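Local coordinates for protein acetyltransferase (Vibrio fischeri, PDB 3JVN) that probably transfers an acyl group, most likely acetyl from acetyl-CoA, as a member of the GNAT family, at residues A[48-53]-A[72-77]. Numbering follows the deposited sequence.
Sequences ARYLDD and TGHFCE
Tyr-50 alone carries the helical side of this contact, reaching Thr-72, Gly-73 and His-74 on the strand. The Tyr-50 CG lies anti to its own N (chi1 -167°), which carries the ring from the helix across to the strand. Its CE1 corner approaches Thr-72 OG1, and the two side chains cross at a slant. That oxygen makes a weak hydrogen bond to Met-57 O. Farther out, Tyr-50 OH lies over the Gly-73 peptide, 3.2 Å from Gly-73 C, and is not hydrogen-bonded to it. Instead the hydroxyl is hydrogen-bonded to Asp-92 OD1, the same carboxylate oxygen that His-74 ND1 is hydrogen-bonded to. Asp-92 thus ties the buried polar ends of Tyr-50 and His-74 together. These two side chains meet directly as well, His-74 CB lying 3.7 Å from Tyr-50 OH. Leu-51 turns the other way, with helix 13-30 against it. At Asp-53 the chain leaves the helix, and OD1 is hydrogen-bonded to Thr-81 OG1 of the second subunit.

The arrangement is the packing of a short helix on the central sheet of a GNAT fold. The helix and strand axes approach to 10.3 Å at an angle of 50°, a gap bridged by the tyrosine ring. Helix 47-52 leads into strand 56-62, which runs antiparallel to strand 67-79; strand 86-96, bearing Asp-92, flanks the latter on its other edge.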
# COMPACT_ATOMS: atom_id res chain seq x y z
N ALA A 48 11.05 -23.01 2.68
CA ALA A 48 10.47 -24.10 1.91
C ALA A 48 8.98 -23.83 1.69
O ALA A 48 8.50 -23.81 0.55
CB ALA A 48 10.66 -25.43 2.63
N ARG A 49 8.25 -23.63 2.79
CA ARG A 49 6.82 -23.33 2.74
C ARG A 49 6.63 -22.08 1.88
O ARG A 49 5.66 -21.96 1.11
CB ARG A 49 6.28 -23.03 4.14
CG ARG A 49 5.94 -24.24 4.99
CD ARG A 49 5.33 -23.77 6.29
NE ARG A 49 4.76 -24.86 7.09
CZ ARG A 49 4.04 -24.68 8.19
NH1 ARG A 49 3.56 -25.72 8.86
NH2 ARG A 49 3.78 -23.45 8.63
N TYR A 50 7.56 -21.14 2.04
CA TYR A 50 7.54 -19.89 1.30
C TYR A 50 7.61 -20.18 -0.19
O TYR A 50 6.83 -19.66 -0.98
CB TYR A 50 8.74 -19.03 1.69
CG TYR A 50 8.66 -17.60 1.22
CD1 TYR A 50 8.94 -17.26 -0.12
CD2 TYR A 50 8.26 -16.58 2.09
CE1 TYR A 50 8.83 -15.94 -0.56
CE2 TYR A 50 8.14 -15.27 1.66
CZ TYR A 50 8.42 -14.95 0.33
OH TYR A 50 8.31 -13.64 -0.07
N LEU A 51 8.55 -21.03 -0.56
CA LEU A 51 8.73 -21.38 -1.95
C LEU A 51 7.48 -22.07 -2.52
O LEU A 51 7.12 -21.85 -3.67
CB LEU A 51 9.95 -22.28 -2.07
CG LEU A 51 10.62 -22.47 -3.43
CD1 LEU A 51 11.83 -23.36 -3.21
CD2 LEU A 51 9.68 -23.09 -4.47
N ASP A 52 6.82 -22.89 -1.70
CA ASP A 52 5.63 -23.64 -2.11
C ASP A 52 4.35 -22.81 -2.18
O ASP A 52 3.37 -23.21 -2.81
CB ASP A 52 5.43 -24.82 -1.15
CG ASP A 52 4.24 -25.70 -1.53
OD1 ASP A 52 4.20 -26.17 -2.69
OD2 ASP A 52 3.36 -25.93 -0.67
N ASP A 53 4.36 -21.66 -1.52
CA ASP A 53 3.19 -20.78 -1.49
C ASP A 53 2.91 -20.23 -2.89
O ASP A 53 3.78 -19.66 -3.54
CB ASP A 53 3.43 -19.64 -0.49
CG ASP A 53 2.15 -18.96 -0.06
OD1 ASP A 53 1.65 -18.06 -0.77
OD2 ASP A 53 1.61 -19.34 1.01
N THR A 72 13.54 -12.46 -2.81
CA THR A 72 12.28 -13.03 -2.36
C THR A 72 11.16 -11.99 -2.30
O THR A 72 11.36 -10.90 -1.77
CB THR A 72 12.49 -13.72 -0.97
OG1 THR A 72 11.68 -14.91 -0.88
CG2 THR A 72 12.12 -12.78 0.16
N GLY A 73 9.98 -12.34 -2.82
CA GLY A 73 8.85 -11.41 -2.79
C GLY A 73 7.50 -12.11 -2.78
O GLY A 73 7.42 -13.28 -3.17
N HIS A 74 6.44 -11.43 -2.32
CA HIS A 74 5.11 -12.05 -2.29
C HIS A 74 3.97 -11.12 -2.71
O HIS A 74 4.03 -9.92 -2.47
CB HIS A 74 4.80 -12.62 -0.90
CG HIS A 74 4.49 -11.59 0.16
ND1 HIS A 74 5.46 -10.82 0.75
CD2 HIS A 74 3.32 -11.26 0.76
CE1 HIS A 74 4.90 -10.05 1.68
NE2 HIS A 74 3.61 -10.30 1.70
N PHE A 75 2.95 -11.69 -3.35
CA PHE A 75 1.78 -10.91 -3.77
C PHE A 75 0.92 -10.65 -2.54
O PHE A 75 0.88 -11.46 -1.60
CB PHE A 75 0.94 -11.68 -4.81
CG PHE A 75 1.58 -11.76 -6.17
CD1 PHE A 75 1.96 -10.61 -6.85
CD2 PHE A 75 1.80 -13.01 -6.77
CE1 PHE A 75 2.55 -10.66 -8.11
CE2 PHE A 75 2.40 -13.10 -8.04
CZ PHE A 75 2.78 -11.91 -8.71
N CYS A 76 0.23 -9.52 -2.52
CA CYS A 76 -0.66 -9.19 -1.42
C CYS A 76 -1.82 -8.37 -1.94
O CYS A 76 -1.79 -7.84 -3.05
CB CYS A 76 0.07 -8.44 -0.30
SG CYS A 76 1.56 -7.57 -0.78
N GLU A 77 -2.87 -8.29 -1.13
CA GLU A 77 -4.06 -7.57 -1.54
C GLU A 77 -4.56 -6.60 -0.50
O GLU A 77 -4.76 -6.96 0.66
CB GLU A 77 -5.19 -8.55 -1.85
CG GLU A 77 -5.14 -9.24 -3.18
CD GLU A 77 -6.35 -10.13 -3.37
OE1 GLU A 77 -6.82 -10.29 -4.52
OE2 GLU A 77 -6.83 -10.65 -2.34